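Local coordinates for FixK2 protein (Bradyrhizobium japonicum, PDB 4I2O), which probably acts as a DNA-binding transcription factor of the CRP/FNR superfamily that regulates genes linked to nitrogen fixation, at residues Y60-V65 and V112-R117. The protein carries 1 engineered substitution. Numbering follows the deposited sequence.
Sequences YVYQVV and VRLVKR
Tyr60-Val64 and Val112-Lys116 pair as antiparallel neighbours in one sheet of the cyclic nucleotide-binding-type beta-roll of this CRP/FNR-family regulator. Val61 and Val115 form a hydrogen-bonded pair through two backbone bonds, the straighter from Val61 N to Val115 O (3.0 Å, 169° at the hydrogen); Gln63 and Arg113 form the next such pair, with Gln63 N 2.8 Å from Arg113 O. Between them, at the non-hydrogen-bonded pair Tyr62-Leu114, the side chains run side by side. Leu114 CG sits between its backbone N and carbonyl carbon (chi1 50°), and the fork beyond divides its methyls: CD2 lies 3.7 Å from Tyr62 CE1, CD1 3.7 Å from Tyr60 CD1. The Tyr60 ring also runs alongside Lys116, with CE1 3.7 Å from Lys116 CG. An alanine in place of Tyr60 would probably open a gap beside Leu114 CD1 and strip the aliphatic stem of Lys116 of its ring neighbour. On the face of Gln63 and Arg113, amide and guanidinium planes are 47° apart and Gln63 OE1 lies 2.9 Å from Arg113 NH2, while Gln63 NE2 bonds to Gly89 O. Val65 CG2 packs crosswise on Arg113 CG. Strand 91-92 flanks 60-64, strand 41-45 flanks 110-116, and Leu120 of helix 117-126 packs on Val61 and Val115; Arg117, salt-bridged to Glu121, touches Trp135 of the second subunit.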
ATOM      1  N   TYR A  60      16.719  -0.293  14.463  1.00 33.12           N
ATOM      2  CA  TYR A  60      17.711  -0.448  13.406  1.00 33.47           C
ATOM      3  C   TYR A  60      17.097  -0.370  12.031  1.00 29.55           C
ATOM      4  O   TYR A  60      15.895  -0.592  11.874  1.00 28.88           O
ATOM      5  CB  TYR A  60      18.466  -1.782  13.556  1.00 33.53           C
ATOM      6  CG  TYR A  60      19.188  -1.805  14.843  1.00 39.93           C
ATOM      7  CD1 TYR A  60      20.458  -1.243  14.956  1.00 39.45           C
ATOM      8  CD2 TYR A  60      18.600  -2.356  15.972  1.00 42.60           C
ATOM      9  CE1 TYR A  60      21.102  -1.232  16.152  1.00 47.21           C
ATOM     10  CE2 TYR A  60      19.251  -2.351  17.178  1.00 49.38           C
ATOM     11  CZ  TYR A  60      20.497  -1.793  17.256  1.00 49.86           C
ATOM     12  OH  TYR A  60      21.147  -1.772  18.461  1.00 54.33           O
ATOM     13  N   VAL A  61      17.919   0.003  11.046  1.00 26.76           N
ATOM     14  CA  VAL A  61      17.546  -0.037   9.630  1.00 26.46           C
ATOM     15  C   VAL A  61      18.556  -0.963   8.987  1.00 28.90           C
ATOM     16  O   VAL A  61      19.704  -1.001   9.415  1.00 30.11           O
ATOM     17  CB  VAL A  61      17.609   1.351   8.989  1.00 27.03           C
ATOM     18  CG1 VAL A  61      17.124   1.311   7.541  1.00 31.83           C
ATOM     19  CG2 VAL A  61      16.709   2.331   9.794  1.00 30.67           C
ATOM     20  N   TYR A  62      18.131  -1.682   7.956  1.00 25.03           N
ATOM     21  CA  TYR A  62      18.868  -2.858   7.444  1.00 25.88           C
ATOM     22  C   TYR A  62      19.025  -2.827   5.923  1.00 28.21           C
ATOM     23  O   TYR A  62      18.168  -2.283   5.215  1.00 28.85           O
ATOM     24  CB  TYR A  62      18.049  -4.126   7.738  1.00 25.61           C
ATOM     25  CG  TYR A  62      17.647  -4.328   9.195  1.00 28.04           C
ATOM     26  CD1 TYR A  62      18.366  -5.188  10.019  1.00 24.38           C
ATOM     27  CD2 TYR A  62      16.560  -3.660   9.738  1.00 27.11           C
ATOM     28  CE1 TYR A  62      18.005  -5.363  11.397  1.00 27.77           C
ATOM     29  CE2 TYR A  62      16.187  -3.836  11.079  1.00 26.49           C
ATOM     30  CZ  TYR A  62      16.910  -4.687  11.896  1.00 29.35           C
ATOM     31  OH  TYR A  62      16.499  -4.846  13.220  1.00 30.94           O
ATOM     32  N   GLN A  63      20.085  -3.449   5.406  1.00 26.44           N
ATOM     33  CA  GLN A  63      20.215  -3.577   3.966  1.00 23.59           C
ATOM     34  C   GLN A  63      20.601  -5.018   3.690  1.00 25.27           C
ATOM     35  O   GLN A  63      21.530  -5.536   4.303  1.00 24.54           O
ATOM     36  CB  GLN A  63      21.263  -2.600   3.420  1.00 30.20           C
ATOM     37  CG  GLN A  63      21.466  -2.746   1.920  1.00 31.34           C
ATOM     38  CD  GLN A  63      22.563  -1.864   1.403  1.00 41.99           C
ATOM     39  OE1 GLN A  63      23.613  -1.709   2.057  1.00 44.55           O
ATOM     40  NE2 GLN A  63      22.343  -1.264   0.226  1.00 37.18           N
ATOM     41  N   VAL A  64      19.854  -5.709   2.827  1.00 22.93           N
ATOM     42  CA  VAL A  64      20.277  -7.094   2.464  1.00 19.06           C
ATOM     43  C   VAL A  64      21.612  -7.076   1.719  1.00 23.62           C
ATOM     44  O   VAL A  64      21.795  -6.307   0.762  1.00 26.86           O
ATOM     45  CB  VAL A  64      19.171  -7.763   1.604  1.00 21.35           C
ATOM     46  CG1 VAL A  64      19.490  -9.195   1.303  1.00 21.37           C
ATOM     47  CG2 VAL A  64      17.778  -7.675   2.284  1.00 23.26           C
ATOM     48  N   VAL A  65      22.566  -7.892   2.162  1.00 26.16           N
ATOM     49  CA  VAL A  65      23.818  -8.081   1.411  1.00 26.59           C
ATOM     50  C   VAL A  65      23.680  -9.372   0.612  1.00 29.93           C
ATOM     51  O   VAL A  65      23.767  -9.372  -0.627  1.00 31.30           O
ATOM     52  CB  VAL A  65      25.025  -8.151   2.332  1.00 26.83           C
ATOM     53  CG1 VAL A  65      26.318  -8.379   1.513  1.00 28.35           C
ATOM     54  CG2 VAL A  65      25.145  -6.884   3.136  1.00 28.91           C
ATOM     55  N   VAL A 112      23.003  -9.157   6.397  1.00 27.55           N
ATOM     56  CA  VAL A 112      22.560  -7.790   6.227  1.00 25.62           C
ATOM     57  C   VAL A 112      23.662  -6.858   6.749  1.00 28.45           C
ATOM     58  O   VAL A 112      24.591  -7.266   7.483  1.00 31.68           O
ATOM     59  CB  VAL A 112      21.270  -7.516   7.011  1.00 25.30           C
ATOM     60  CG1 VAL A 112      20.101  -8.407   6.457  1.00 28.94           C
ATOM     61  CG2 VAL A 112      21.523  -7.725   8.517  1.00 32.05           C
ATOM     62  N   ARG A 113      23.560  -5.597   6.371  1.00 26.92           N
ATOM     63  CA  ARG A 113      24.307  -4.539   7.090  1.00 29.34           C
ATOM     64  C   ARG A 113      23.228  -3.761   7.855  1.00 29.99           C
ATOM     65  O   ARG A 113      22.074  -3.664   7.395  1.00 30.64           O
ATOM     66  CB  ARG A 113      25.013  -3.612   6.105  1.00 32.31           C
ATOM     67  CG  ARG A 113      26.050  -4.317   5.228  1.00 49.43           C
ATOM     68  CD  ARG A 113      26.882  -3.387   4.344  1.00 59.48           C
ATOM     69  NE  ARG A 113      26.160  -2.214   3.852  1.00 70.11           N
ATOM     70  CZ  ARG A 113      26.728  -1.250   3.123  1.00 80.31           C
ATOM     71  NH1 ARG A 113      28.017  -1.333   2.796  1.00 83.11           N
ATOM     72  NH2 ARG A 113      26.017  -0.198   2.713  1.00 82.64           N
ATOM     73  N   LEU A 114      23.546  -3.213   9.029  1.00 31.84           N
ATOM     74  CA  LEU A 114      22.523  -2.400   9.705  1.00 30.43           C
ATOM     75  C   LEU A 114      23.132  -1.191  10.383  1.00 34.14           C
ATOM     76  O   LEU A 114      24.307  -1.192  10.676  1.00 33.98           O
ATOM     77  CB  LEU A 114      21.690  -3.215  10.700  1.00 37.14           C
ATOM     78  CG  LEU A 114      22.466  -4.065  11.715  1.00 42.64           C
ATOM     79  CD1 LEU A 114      22.837  -3.276  12.923  1.00 44.20           C
ATOM     80  CD2 LEU A 114      21.620  -5.254  12.114  1.00 48.77           C
ATOM     81  N   VAL A 115      22.311  -0.170  10.622  1.00 33.60           N
ATOM     82  CA  VAL A 115      22.762   1.056  11.262  1.00 39.80           C
ATOM     83  C   VAL A 115      21.714   1.417  12.285  1.00 35.91           C
ATOM     84  O   VAL A 115      20.564   1.045  12.129  1.00 34.77           O
ATOM     85  CB  VAL A 115      22.886   2.215  10.251  1.00 39.69           C
ATOM     86  CG1 VAL A 115      24.049   1.959   9.278  1.00 42.49           C
ATOM     87  CG2 VAL A 115      21.636   2.371   9.497  1.00 35.81           C
ATOM     88  N   LYS A 116      22.098   2.128  13.338  1.00 37.76           N
ATOM     89  CA  LYS A 116      21.074   2.559  14.275  1.00 39.82           C
ATOM     90  C   LYS A 116      20.199   3.622  13.623  1.00 40.12           C
ATOM     91  O   LYS A 116      20.697   4.531  12.955  1.00 40.60           O
ATOM     92  CB  LYS A 116      21.644   3.122  15.568  1.00 45.16           C
ATOM     93  CG  LYS A 116      22.498   2.153  16.327  1.00 53.48           C
ATOM     94  CD  LYS A 116      22.757   2.634  17.756  1.00 61.01           C
ATOM     95  CE  LYS A 116      23.774   1.714  18.430  1.00 63.63           C
ATOM     96  NZ  LYS A 116      25.077   1.706  17.696  1.00 65.15           N
ATOM     97  N   ARG A 117      18.900   3.467  13.812  1.00 37.89           N
ATOM     98  CA  ARG A 117      17.940   4.485  13.408  1.00 38.59           C
ATOM     99  C   ARG A 117      18.327   5.867  13.986  1.00 42.42           C
ATOM    100  O   ARG A 117      18.247   6.887  13.296  1.00 42.93           O
ATOM    101  CB  ARG A 117      16.547   4.054  13.844  1.00 43.93           C
ATOM    102  CG  ARG A 117      15.443   5.061  13.586  1.00 50.56           C
ATOM    103  CD  ARG A 117      15.295   5.457  12.124  1.00 52.65           C
ATOM    104  NE  ARG A 117      14.122   6.329  11.948  1.00 58.44           N
ATOM    105  CZ  ARG A 117      14.023   7.572  12.437  1.00 69.70           C
ATOM    106  NH1 ARG A 117      15.004   8.108  13.163  1.00 74.91           N
ATOM    107  NH2 ARG A 117      12.931   8.288  12.216  1.00 72.92           N
TER